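Local coordinates for protein triacylglycerol lipase (Clostridium botulinum, PDB 5AH1) that hydrolyses synthetic polyesters and probably triacylglycerols, as a zinc-binding esterase of the alpha/beta-hydrolase fold, at residues S126-R131 / G185-T190; V81-F86 / Y118-G123; I179-G184 / S225-P230; L191-S196 / T318-Q323. All blocks are in the same frame, centred on the assembly; numbering follows the deposited sequence. Where two conformers were deposited one is given.

Interaction 1 (S126-R131 / G185-T190); sequences SSNWDR and GQTIRT. With ZN (zinc ion), chain B.
Asn128 and Thr187 meet because both first torsions turn the branch beside its own backbone N: chi1 of -81° does this for Asn128 CG, and chi1 of -60° for Thr187 OG1. In this alpha/beta-hydrolase fold the pair joins the start of helix 128-140 to helix 183-197, which follows the putative nucleophile elbow. Thr187 OG1 donates to Asn128 OD1 at 2.7 Å, lying in the plane of that amide. The same hydroxyl oxygen receives Arg131 side-on, NE at 2.9 Å and NH2 at 3.2 Å, both nearly in the guanidinium plane. A threonine suits this place, since its oxygen can donate and accept while CG2 packs on Arg131 CB at 3.7 Å. Arg131 NH1 donates to Gly123 O, and NH2 also to His84 O, which helps fix the group's rotation. The other arm of the Asn128 amide, ND2, reaches Gln186 OE1 at 3.0 Å. The two amide planes stand 83° apart; ND2 lies above the plane of the Gln186 carbonyl, whereas OE1 lies near that of the Asn128 amide. Ser127 caps the helix, its OG accepting from Asp130 N at 3.0 Å. Asp130 itself joins His150, His156 and Asp302 round the zinc ion, with its OD1 1.9 Å from the metal.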
loop_
_atom_site.group_PDB
_atom_site.type_symbol
_atom_site.label_atom_id
_atom_site.label_comp_id
_atom_site.label_asym_id
_atom_site.label_seq_id
_atom_site.Cartn_x
_atom_site.Cartn_y
_atom_site.Cartn_z
ATOM N N SER A 126 -1.720 11.015 -0.114
ATOM C CA SER A 126 -3.120 11.350 -0.319
ATOM C C SER A 126 -4.062 10.275 0.224
ATOM O O SER A 126 -3.640 9.173 0.588
ATOM C CB SER A 126 -3.379 11.635 -1.791
ATOM O OG SER A 126 -2.612 12.764 -2.190
ATOM N N SER A 127 -5.356 10.586 0.267
ATOM C CA SER A 127 -6.340 9.633 0.749
ATOM C C SER A 127 -6.475 8.444 -0.204
ATOM O O SER A 127 -6.086 8.496 -1.361
ATOM C CB SER A 127 -7.695 10.297 0.870
ATOM O OG SER A 127 -8.160 10.665 -0.415
ATOM N N ASN A 128 -7.061 7.365 0.297
ATOM C CA ASN A 128 -7.334 6.206 -0.549
ATOM C C ASN A 128 -8.316 6.538 -1.675
ATOM O O ASN A 128 -8.173 6.030 -2.785
ATOM C CB ASN A 128 -7.834 5.041 0.306
ATOM C CG ASN A 128 -6.698 4.304 0.966
ATOM O OD1 ASN A 128 -5.790 3.828 0.272
ATOM N ND2 ASN A 128 -6.742 4.162 2.283
ATOM N N TRP A 129 -9.313 7.372 -1.407
ATOM C CA TRP A 129 -10.195 7.815 -2.483
ATOM C C TRP A 129 -9.382 8.513 -3.577
ATOM O O TRP A 129 -9.483 8.192 -4.774
ATOM C CB TRP A 129 -11.242 8.776 -1.942
ATOM C CG TRP A 129 -12.137 9.377 -3.000
ATOM C CD1 TRP A 129 -11.839 10.433 -3.838
ATOM C CD2 TRP A 129 -13.481 8.978 -3.333
ATOM N NE1 TRP A 129 -12.906 10.699 -4.654
ATOM C CE2 TRP A 129 -13.925 9.830 -4.362
ATOM C CE3 TRP A 129 -14.351 7.972 -2.865
ATOM C CZ2 TRP A 129 -15.210 9.745 -4.897
ATOM C CZ3 TRP A 129 -15.610 7.888 -3.405
ATOM C CH2 TRP A 129 -16.026 8.755 -4.417
ATOM N N ASP A 130 -8.557 9.481 -3.174
ATOM C CA ASP A 130 -7.808 10.249 -4.161
ATOM C C ASP A 130 -6.865 9.316 -4.930
ATOM O O ASP A 130 -6.750 9.400 -6.150
ATOM C CB ASP A 130 -7.005 11.379 -3.509
ATOM C CG ASP A 130 -7.878 12.528 -2.945
ATOM O OD1 ASP A 130 -9.136 12.449 -2.948
ATOM O OD2 ASP A 130 -7.272 13.537 -2.505
ATOM N N ARG A 131 -6.186 8.440 -4.202
ATOM C CA ARG A 131 -5.289 7.471 -4.821
ATOM C C ARG A 131 -5.995 6.517 -5.777
ATOM O O ARG A 131 -5.438 6.149 -6.795
ATOM C CB ARG A 131 -4.522 6.728 -3.733
ATOM C CG ARG A 131 -3.479 7.636 -3.023
ATOM C CD ARG A 131 -2.979 7.025 -1.732
ATOM N NE ARG A 131 -2.624 5.607 -1.836
ATOM C CZ ARG A 131 -1.391 5.109 -1.759
ATOM N NH1 ARG A 131 -0.306 5.884 -1.753
ATOM N NH2 ARG A 131 -1.247 3.794 -1.760
ATOM N N GLY A 185 -2.712 -1.665 -0.701
ATOM C CA GLY A 185 -3.769 -2.651 -0.552
ATOM C C GLY A 185 -5.140 -2.034 -0.279
ATOM O O GLY A 185 -6.151 -2.481 -0.816
ATOM N N GLN A 186 -5.196 -0.990 0.548
ATOM C CA GLN A 186 -6.436 -0.248 0.734
ATOM C C GLN A 186 -6.850 0.428 -0.559
ATOM O O GLN A 186 -8.033 0.435 -0.925
ATOM C CB GLN A 186 -6.281 0.823 1.810
ATOM C CG GLN A 186 -6.144 0.339 3.230
ATOM C CD GLN A 186 -5.921 1.518 4.146
ATOM O OE1 GLN A 186 -4.977 2.305 3.937
ATOM N NE2 GLN A 186 -6.805 1.693 5.133
ATOM N N THR A 187 -5.883 1.015 -1.261
ATOM C CA THR A 187 -6.178 1.738 -2.496
ATOM C C THR A 187 -6.765 0.810 -3.560
ATOM O O THR A 187 -7.714 1.180 -4.243
ATOM C CB THR A 187 -4.922 2.415 -3.030
ATOM O OG1 THR A 187 -4.427 3.343 -2.051
ATOM C CG2 THR A 187 -5.202 3.157 -4.338
ATOM N N ILE A 188 -6.214 -0.393 -3.720
ATOM C CA ILE A 188 -6.730 -1.306 -4.752
ATOM C C ILE A 188 -8.084 -1.898 -4.374
ATOM O O ILE A 188 -8.926 -2.130 -5.244
ATOM C CB ILE A 188 -5.705 -2.425 -5.161
ATOM C CG1 ILE A 188 -5.350 -3.339 -3.989
ATOM C CG2 ILE A 188 -4.459 -1.760 -5.734
ATOM C CD1 ILE A 188 -4.487 -4.527 -4.383
ATOM N N ARG A 189 -8.333 -2.086 -3.075
ATOM C CA ARG A 189 -9.670 -2.485 -2.633
ATOM C C ARG A 189 -10.675 -1.421 -3.028
ATOM O O ARG A 189 -11.774 -1.704 -3.470
ATOM C CB ARG A 189 -9.713 -2.711 -1.129
ATOM C CG ARG A 189 -9.039 -3.993 -0.617
ATOM C CD ARG A 189 -8.912 -3.999 0.903
ATOM N NE ARG A 189 -10.194 -3.660 1.527
ATOM C CZ ARG A 189 -10.338 -2.904 2.611
ATOM N NH1 ARG A 189 -9.273 -2.540 3.311
ATOM N NH2 ARG A 189 -11.551 -2.569 3.006
ATOM N N THR A 190 -10.286 -0.168 -2.817
ATOM C CA THR A 190 -11.149 1.004 -3.049
ATOM C C THR A 190 -11.445 1.159 -4.546
ATOM O O THR A 190 -12.586 1.370 -4.953
ATOM C CB THR A 190 -10.502 2.289 -2.497
ATOM O OG1 THR A 190 -10.260 2.115 -1.100
ATOM C CG2 THR A 190 -11.385 3.519 -2.684
HETATM ZN ZN ZN B . -9.903 13.965 -2.017
#

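Interaction 2 (V81-F86 / Y118-G123)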
loop_
_atom_site.group_PDB
_atom_site.type_symbol
_atom_site.label_atom_id
_atom_site.label_comp_id
_atom_site.label_asym_id
_atom_site.label_seq_id
_atom_site.Cartn_x
_atom_site.Cartn_y
_atom_site.Cartn_z
ATOM N N VAL A 81 -0.724 -5.377 -12.113
ATOM C CA VAL A 81 -0.443 -3.972 -11.882
ATOM C C VAL A 81 -0.069 -3.822 -10.406
ATOM O O VAL A 81 -0.850 -4.149 -9.511
ATOM C CB VAL A 81 -1.649 -3.062 -12.260
ATOM C CG1 VAL A 81 -1.388 -1.612 -11.883
ATOM C CG2 VAL A 81 -1.953 -3.175 -13.752
ATOM N N LEU A 82 1.126 -3.283 -10.180
ATOM C CA LEU A 82 1.701 -3.085 -8.849
ATOM C C LEU A 82 1.374 -1.687 -8.332
ATOM O O LEU A 82 1.515 -0.711 -9.067
ATOM C CB LEU A 82 3.223 -3.235 -8.943
ATOM C CG LEU A 82 3.755 -4.575 -9.454
ATOM C CD1 LEU A 82 5.245 -4.485 -9.704
ATOM C CD2 LEU A 82 3.475 -5.691 -8.477
ATOM N N VAL A 83 0.963 -1.602 -7.067
ATOM C CA VAL A 83 0.530 -0.346 -6.464
ATOM C C VAL A 83 1.180 -0.149 -5.083
ATOM O O VAL A 83 0.915 -0.881 -4.135
ATOM C CB VAL A 83 -0.998 -0.290 -6.344
ATOM C CG1 VAL A 83 -1.430 1.092 -5.812
ATOM C CG2 VAL A 83 -1.678 -0.601 -7.683
ATOM N N HIS A 84 2.067 0.841 -5.023
ATOM C CA HIS A 84 2.818 1.167 -3.821
ATOM C C HIS A 84 1.944 1.746 -2.708
ATOM O O HIS A 84 0.786 2.131 -2.923
ATOM C CB HIS A 84 3.895 2.200 -4.181
ATOM C CG HIS A 84 3.338 3.508 -4.644
ATOM N ND1 HIS A 84 2.886 4.467 -3.768
ATOM C CD2 HIS A 84 3.131 4.013 -5.885
ATOM C CE1 HIS A 84 2.439 5.510 -4.448
ATOM N NE2 HIS A 84 2.573 5.259 -5.736
ATOM N N GLY A 85 2.531 1.794 -1.521
ATOM C CA GLY A 85 1.873 2.346 -0.348
ATOM C C GLY A 85 2.172 3.795 -0.029
ATOM O O GLY A 85 2.365 4.638 -0.903
ATOM N N PHE A 86 2.158 4.067 1.266
ATOM C CA PHE A 86 2.408 5.400 1.813
ATOM C C PHE A 86 3.860 5.784 1.566
ATOM O O PHE A 86 4.762 4.969 1.801
ATOM C CB PHE A 86 2.097 5.335 3.310
ATOM C CG PHE A 86 2.257 6.628 4.063
ATOM C CD1 PHE A 86 1.441 7.713 3.821
ATOM C CD2 PHE A 86 3.163 6.714 5.083
ATOM C CE1 PHE A 86 1.565 8.865 4.556
ATOM C CE2 PHE A 86 3.281 7.867 5.812
ATOM C CZ PHE A 86 2.486 8.934 5.542
ATOM N N TYR A 118 2.908 -4.278 -14.965
ATOM C CA TYR A 118 3.022 -2.822 -14.976
ATOM C C TYR A 118 3.073 -2.292 -13.562
ATOM O O TYR A 118 2.676 -2.967 -12.601
ATOM C CB TYR A 118 1.817 -2.208 -15.692
ATOM C CG TYR A 118 1.619 -2.766 -17.065
ATOM C CD1 TYR A 118 2.331 -2.244 -18.124
ATOM C CD2 TYR A 118 0.776 -3.839 -17.303
ATOM C CE1 TYR A 118 2.206 -2.750 -19.386
ATOM C CE2 TYR A 118 0.638 -4.361 -18.591
ATOM C CZ TYR A 118 1.363 -3.815 -19.626
ATOM O OH TYR A 118 1.261 -4.312 -20.918
ATOM N N THR A 119 3.537 -1.058 -13.450
ATOM C CA THR A 119 3.625 -0.370 -12.172
ATOM C C THR A 119 2.803 0.908 -12.255
ATOM O O THR A 119 2.967 1.695 -13.185
ATOM C CB THR A 119 5.083 -0.011 -11.840
ATOM O OG1 THR A 119 5.857 -1.213 -11.750
ATOM C CG2 THR A 119 5.188 0.720 -10.513
ATOM N N ALA A 120 1.895 1.090 -11.305
ATOM C CA ALA A 120 1.129 2.329 -11.210
ATOM C C ALA A 120 1.671 3.187 -10.086
ATOM O O ALA A 120 2.101 2.671 -9.055
ATOM C CB ALA A 120 -0.333 2.040 -10.996
ATOM N N THR A 121 1.595 4.501 -10.265
ATOM C CA THR A 121 2.099 5.436 -9.270
ATOM C C THR A 121 1.002 6.436 -8.927
ATOM O O THR A 121 0.384 7.014 -9.826
ATOM C CB THR A 121 3.386 6.091 -9.767
ATOM O OG1 THR A 121 4.350 5.034 -9.938
ATOM C CG2 THR A 121 3.901 7.120 -8.778
ATOM N N VAL A 122 0.742 6.594 -7.631
ATOM C CA VAL A 122 -0.318 7.447 -7.121
ATOM C C VAL A 122 0.222 8.343 -5.997
ATOM O O VAL A 122 1.402 8.262 -5.659
ATOM C CB VAL A 122 -1.526 6.596 -6.651
ATOM C CG1 VAL A 122 -2.081 5.764 -7.819
ATOM C CG2 VAL A 122 -1.152 5.690 -5.474
ATOM N N GLY A 123 -0.620 9.212 -5.428
ATOM C CA GLY A 123 -0.141 10.159 -4.447
ATOM C C GLY A 123 0.436 9.448 -3.230
ATOM O O GLY A 123 -0.229 8.567 -2.655
HETATM O O HOH W 1 3.638 1.055 -7.475
#
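His84 turns the edge of its imidazole onto the backbone at Thr121 and Val122, with CE1 3.7 Å from Val122 CG2. Behind it runs a parallel pair of strands, 81-83 and 118-120, belonging to a beta-alpha-beta unit whose crossover includes helix 106-112; strand 117-120 is the outermost on its side of the hydrolase sheet. The His-Gly pair after strand 81-83 recalls the oxyanion region of related lipases. Leu82 bonds to strand 118-120 through both its backbone groups: its N donates to Tyr118 O at 2.9 Å, and its O accepts from Ala120 N at 2.9 Å. On one face Val81 CG1 rests against Ala120 CB at 3.9 Å, the small methyl suiting a place also covered by Leu135 and Tyr138 of helix 128-140. On the other, Leu82 CD1 lies near Thr119 OG1, whose polar partner is Gln107. Beyond the strands the chains part, and a water donates to Ala120 O at 2.7 Å while its bond from His84 N is weak. Histidine suits position 84 because its two nitrogens can do different work. ND1 donates to Gly85 O at 2.9 Å, and NE2 accepts from Val122 N at 3.0 Å, nearly straight at 174°.

Interaction 3 (I179-G184 / S225-P230)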
loop_
_atom_site.group_PDB
_atom_site.type_symbol
_atom_site.label_atom_id
_atom_site.label_comp_id
_atom_site.label_asym_id
_atom_site.label_seq_id
_atom_site.Cartn_x
_atom_site.Cartn_y
_atom_site.Cartn_z
ATOM N N ILE A 179 -1.923 -5.841 -7.268
ATOM C CA ILE A 179 -1.118 -6.162 -6.097
ATOM C C ILE A 179 -0.713 -4.866 -5.425
ATOM O O ILE A 179 -0.079 -4.021 -6.056
ATOM C CB ILE A 179 0.146 -6.992 -6.465
ATOM C CG1 ILE A 179 -0.236 -8.293 -7.181
ATOM C CG2 ILE A 179 0.970 -7.283 -5.224
ATOM C CD1 ILE A 179 0.930 -9.197 -7.588
ATOM N N GLY A 180 -1.066 -4.737 -4.152
ATOM C CA GLY A 180 -0.830 -3.508 -3.423
ATOM C C GLY A 180 -0.117 -3.748 -2.115
ATOM O O GLY A 180 -0.553 -4.553 -1.305
ATOM N N HIS A 181 0.975 -3.018 -1.900
ATOM C CA HIS A 181 1.754 -3.124 -0.668
ATOM C C HIS A 181 1.371 -1.989 0.259
ATOM O O HIS A 181 1.153 -0.859 -0.186
ATOM C CB HIS A 181 3.247 -3.079 -0.980
ATOM C CG HIS A 181 4.121 -3.079 0.233
ATOM N ND1 HIS A 181 4.798 -1.953 0.665
ATOM C CD2 HIS A 181 4.380 -4.046 1.144
ATOM C CE1 HIS A 181 5.486 -2.252 1.752
ATOM N NE2 HIS A 181 5.241 -3.514 2.068
ATOM N N SER A 182 1.337 -2.253 1.559
ATOM C CA SER A 182 1.104 -1.175 2.514
ATOM C C SER A 182 -0.261 -0.577 2.169
ATOM O O SER A 182 -1.205 -1.300 1.857
ATOM C CB SER A 182 2.273 -0.153 2.450
ATOM O OG SER A 182 1.928 1.124 2.971
ATOM N N MET A 183 -0.357 0.741 2.229
ATOM C CA MET A 183 -1.561 1.463 1.852
ATOM C C MET A 183 -2.065 1.127 0.436
ATOM O O MET A 183 -3.255 1.289 0.135
ATOM C CB MET A 183 -1.296 2.962 1.944
ATOM C CG MET A 183 -2.541 3.810 1.941
ATOM S SD MET A 183 -2.101 5.556 1.933
ATOM C CE MET A 183 -3.751 6.221 2.085
ATOM N N GLY A 184 -1.176 0.652 -0.432
ATOM C CA GLY A 184 -1.572 0.210 -1.761
ATOM C C GLY A 184 -2.686 -0.837 -1.736
ATOM O O GLY A 184 -3.543 -0.824 -2.601
ATOM N N SER A 225 -4.614 -8.467 -4.291
ATOM C CA SER A 225 -3.670 -9.016 -3.330
ATOM C C SER A 225 -3.104 -7.883 -2.497
ATOM O O SER A 225 -2.528 -6.941 -3.054
ATOM C CB SER A 225 -2.520 -9.727 -4.035
ATOM O OG SER A 225 -2.947 -10.873 -4.736
ATOM N N THR A 226 -3.286 -7.973 -1.179
ATOM C CA THR A 226 -2.707 -7.004 -0.247
ATOM C C THR A 226 -1.507 -7.637 0.440
ATOM O O THR A 226 -1.524 -8.818 0.776
ATOM C CB THR A 226 -3.746 -6.460 0.781
ATOM O OG1 THR A 226 -4.076 -7.449 1.766
ATOM C CG2 THR A 226 -5.000 -5.995 0.091
ATOM N N ILE A 227 -0.443 -6.847 0.591
ATOM C CA ILE A 227 0.804 -7.288 1.198
ATOM C C ILE A 227 1.181 -6.238 2.241
ATOM O O ILE A 227 1.397 -5.080 1.908
ATOM C CB ILE A 227 1.935 -7.436 0.151
ATOM C CG1 ILE A 227 1.537 -8.379 -0.987
ATOM C CG2 ILE A 227 3.213 -7.909 0.840
ATOM C CD1 ILE A 227 2.621 -8.489 -2.069
ATOM N N SER A 228 1.239 -6.655 3.500
ATOM C CA SER A 228 1.588 -5.752 4.603
ATOM C C SER A 228 0.613 -4.582 4.728
ATOM O O SER A 228 0.983 -3.472 5.128
ATOM C CB SER A 228 3.004 -5.198 4.425
ATOM O OG SER A 228 3.937 -6.209 4.074
ATOM N N THR A 229 -0.641 -4.828 4.390
ATOM C CA THR A 229 -1.611 -3.744 4.271
ATOM C C THR A 229 -2.352 -3.483 5.590
ATOM O O THR A 229 -2.797 -4.427 6.247
ATOM C CB THR A 229 -2.631 -4.061 3.165
ATOM O OG1 THR A 229 -1.949 -4.048 1.913
ATOM C CG2 THR A 229 -3.796 -3.060 3.111
ATOM N N PRO A 230 -2.496 -2.201 5.964
ATOM C CA PRO A 230 -3.319 -1.850 7.130
ATOM C C PRO A 230 -4.810 -1.931 6.798
ATOM O O PRO A 230 -5.505 -0.929 6.690
ATOM C CB PRO A 230 -2.891 -0.421 7.428
ATOM C CG PRO A 230 -2.548 0.141 6.077
ATOM C CD PRO A 230 -1.898 -1.007 5.334
#
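Strands 179-181 and 225-227 run parallel with their axes 19° apart, and Gly180 N to Ser225 O, Ile227 N to Gly180 O and Ser182 N to Ile227 O form an alternating ladder. The last of these bonds, 2.8 Å between Ser182 N and Ile227 O, pins the chain just where it leaves the strand. There Ser182 takes the unusual backbone angles phi 60°, psi -139°, and the chain passes into helix 183-197; with the Gly-His-Ser-Met-Gly sequence this is consistent with the nucleophile elbow of alpha/beta hydrolases. Glycines suit both flanks, because a beta carbon at Gly180 would run into Gly184 O and one at Gly184 into His181 O. On one face of the sheet Ile179 CG2 meets Ile227 CD1 at 3.8 Å. His181 CG is anti to the backbone N (chi1 176°); CD2 of the ring lies 3.2 Å from Ile227 O, and the ring edge faces Ser228 OG, which is hydrogen-bonded to Thr333 OG1. The His181 nitrogens are engaged elsewhere, ND1 with Tyr99 OH and NE2 with His426 O. Across the turn Thr229 OG1 donates to a lone pair of Ser182 O at 2.8 Å, and Pro230 CD lies 3.6 Å from that same oxygen. Ser228 O is buried without a polar partner in the model, Ser182 CA making a CA-H...O contact to it at 3.5 Å. Bonds to both backbone groups of Ser182, one from a side chain, thus probably help hold the presumed nucleophile at the C-terminal edge of the sheet.

Interaction 4 (L191-S196 / T318-Q323)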
loop_
_atom_site.group_PDB
_atom_site.type_symbol
_atom_site.label_atom_id
_atom_site.label_comp_id
_atom_site.label_asym_id
_atom_site.label_seq_id
_atom_site.Cartn_x
_atom_site.Cartn_y
_atom_site.Cartn_z
ATOM N N LEU A 191 -10.422 1.026 -5.387
ATOM C CA LEU A 191 -10.647 1.078 -6.825
ATOM C C LEU A 191 -11.607 -0.026 -7.258
ATOM O O LEU A 191 -12.512 0.213 -8.060
ATOM C CB LEU A 191 -9.327 0.933 -7.584
ATOM C CG LEU A 191 -9.488 0.909 -9.107
ATOM C CD1 LEU A 191 -9.841 2.266 -9.638
ATOM C CD2 LEU A 191 -8.232 0.398 -9.813
ATOM N N THR A 192 -11.427 -1.227 -6.731
ATOM C CA THR A 192 -12.264 -2.355 -7.136
ATOM C C THR A 192 -13.728 -2.113 -6.729
ATOM O O THR A 192 -14.658 -2.372 -7.493
ATOM C CB THR A 192 -11.714 -3.671 -6.554
ATOM O OG1 THR A 192 -10.378 -3.872 -7.035
ATOM C CG2 THR A 192 -12.583 -4.836 -6.959
ATOM N N GLN A 193 -13.929 -1.497 -5.565
ATOM C CA GLN A 193 -15.255 -1.150 -5.075
ATOM C C GLN A 193 -15.923 -0.139 -6.007
ATOM O O GLN A 193 -17.069 -0.301 -6.426
ATOM C CB GLN A 193 -15.159 -0.575 -3.667
ATOM C CG GLN A 193 -16.472 -0.038 -3.133
ATOM C CD GLN A 193 -17.483 -1.110 -2.852
ATOM O OE1 GLN A 193 -17.141 -2.247 -2.501
ATOM N NE2 GLN A 193 -18.745 -0.761 -3.025
ATOM N N LEU A 194 -15.196 0.927 -6.325
ATOM C CA LEU A 194 -15.725 1.965 -7.193
ATOM C C LEU A 194 -16.001 1.443 -8.604
ATOM O O LEU A 194 -17.055 1.714 -9.174
ATOM C CB LEU A 194 -14.762 3.159 -7.236
ATOM C CG LEU A 194 -14.741 4.012 -5.958
ATOM C CD1 LEU A 194 -13.622 5.023 -5.998
ATOM C CD2 LEU A 194 -16.077 4.728 -5.725
ATOM N N LEU A 195 -15.068 0.702 -9.185
ATOM C CA LEU A 195 -15.302 0.145 -10.508
ATOM C C LEU A 195 -16.589 -0.674 -10.527
ATOM O O LEU A 195 -17.423 -0.517 -11.408
ATOM C CB LEU A 195 -14.124 -0.719 -10.967
ATOM C CG LEU A 195 -12.870 0.051 -11.395
ATOM C CD1 LEU A 195 -11.719 -0.929 -11.558
ATOM C CD2 LEU A 195 -13.107 0.835 -12.676
ATOM N N SER A 196 -16.765 -1.509 -9.511
ATOM C CA SER A 196 -17.880 -2.443 -9.488
ATOM C C SER A 196 -19.203 -1.754 -9.196
ATOM O O SER A 196 -20.202 -2.021 -9.855
ATOM C CB SER A 196 -17.629 -3.516 -8.426
ATOM O OG SER A 196 -16.444 -4.261 -8.672
ATOM N N THR A 318 -16.423 0.310 5.965
ATOM C CA THR A 318 -17.875 0.313 5.984
ATOM C C THR A 318 -18.498 0.424 4.590
ATOM O O THR A 318 -19.692 0.182 4.441
ATOM C CB THR A 318 -18.464 1.408 6.899
ATOM O OG1 THR A 318 -18.173 2.688 6.343
ATOM C CG2 THR A 318 -17.943 1.265 8.321
ATOM N N TRP A 319 -17.695 0.728 3.567
ATOM C CA TRP A 319 -18.225 0.777 2.201
ATOM C C TRP A 319 -17.353 0.072 1.161
ATOM O O TRP A 319 -17.844 -0.243 0.082
ATOM C CB TRP A 319 -18.528 2.215 1.773
ATOM C CG TRP A 319 -17.327 3.087 1.549
ATOM C CD1 TRP A 319 -16.589 3.735 2.492
ATOM C CD2 TRP A 319 -16.716 3.391 0.281
ATOM N NE1 TRP A 319 -15.555 4.423 1.890
ATOM C CE2 TRP A 319 -15.617 4.229 0.531
ATOM C CE3 TRP A 319 -17.002 3.025 -1.037
ATOM C CZ2 TRP A 319 -14.797 4.701 -0.492
ATOM C CZ3 TRP A 319 -16.203 3.522 -2.047
ATOM C CH2 TRP A 319 -15.112 4.335 -1.776
ATOM N N VAL A 320 -16.085 -0.177 1.476
ATOM C CA VAL A 320 -15.209 -0.855 0.530
ATOM C C VAL A 320 -15.232 -2.351 0.842
ATOM O O VAL A 320 -14.541 -2.819 1.745
ATOM C CB VAL A 320 -13.775 -0.263 0.557
ATOM C CG1 VAL A 320 -12.846 -1.041 -0.342
ATOM C CG2 VAL A 320 -13.800 1.193 0.135
ATOM N N LYS A 321 -16.035 -3.093 0.081
ATOM C CA LYS A 321 -16.282 -4.506 0.356
ATOM C C LYS A 321 -15.616 -5.398 -0.661
ATOM O O LYS A 321 -15.296 -4.985 -1.784
ATOM C CB LYS A 321 -17.779 -4.798 0.400
ATOM C CG LYS A 321 -18.489 -4.775 -0.917
ATOM C CD LYS A 321 -19.974 -5.077 -0.782
ATOM C CE LYS A 321 -20.272 -6.546 -0.825
ATOM N NZ LYS A 321 -21.753 -6.756 -0.914
ATOM N N ALA A 322 -15.398 -6.640 -0.249
ATOM C CA ALA A 322 -14.923 -7.668 -1.162
ATOM C C ALA A 322 -16.041 -8.000 -2.138
ATOM O O ALA A 322 -17.135 -8.413 -1.733
ATOM C CB ALA A 322 -14.509 -8.928 -0.399
ATOM N N GLN A 323 -15.775 -7.798 -3.423
ATOM C CA GLN A 323 -16.756 -8.052 -4.469
ATOM C C GLN A 323 -16.856 -9.547 -4.764
ATOM O O GLN A 323 -15.864 -10.269 -4.688
ATOM C CB GLN A 323 -16.347 -7.266 -5.713
ATOM C CG GLN A 323 -16.394 -5.749 -5.494
ATOM C CD GLN A 323 -17.810 -5.256 -5.254
ATOM O OE1 GLN A 323 -18.752 -5.686 -5.921
ATOM N NE2 GLN A 323 -17.977 -4.361 -4.296
#
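Gln193 extends from its helix toward the loop 318-323 with CG anti to the backbone N (chi1 173°), then bends at chi2 (69°), which brings CD to 3.1 Å from Trp319 O. The outcome is a glutamine side chain bonding to the backbone of a segment without regular helix or strand. Gln193 OE1 accepts from Lys321 N at 2.9 Å, the donor standing above the carbonyl plane. A second, weak bond comes from Gln323 NE2 at 2.9 Å; the side chains cross at about a right angle, with their amide planes 64° apart, and Gln323 NE2 also binds Glu197 OE2, its stronger partner. Glutamine suits position 193: its amide oxygen accepts while the aliphatic CG lies against the indole of Trp319, 3.7 Å from CZ3. Leu194 CD2 approaches the edge of that ring, also at CZ3, at 3.9 Å, while Val320 CG2 sits over the centre of one ring face. Further along the helix, Ser196 CB packs 3.5 Å from Gln323 OE1, and its OG donates to Thr192 O, keeping the hydroxyl satisfied within the helix. Helix 183-197 is thus covered here by the loop that leads from helix 310-317 to strand 327-331, while Leu191 and Leu195 face helix 128-140 and Thr192 leans on strand 221-227.

Along the chain interaction 2 closes before interaction 1 opens; interactions 1 and 3, and 3 and 4, have alternating segments, while 1 and 4 are in series. All three use helix 183-197. Interactions 2 and 3 lie in one parallel sheet, where strands 80-83 and 176-181 are neighbours. The centres of interactions 1, 2 and 3 are about 10 Å apart pairwise, and all three touch. Interaction 4 sits farther out on the same helix, about 11 Å from interaction 1 between centres, 15 Å from interaction 3 and 18 Å from interaction 2. Helix 183-197 follows the probable nucleophile turn and meets the helix carrying Asp130, consistent with a framework shared by turn and zinc site.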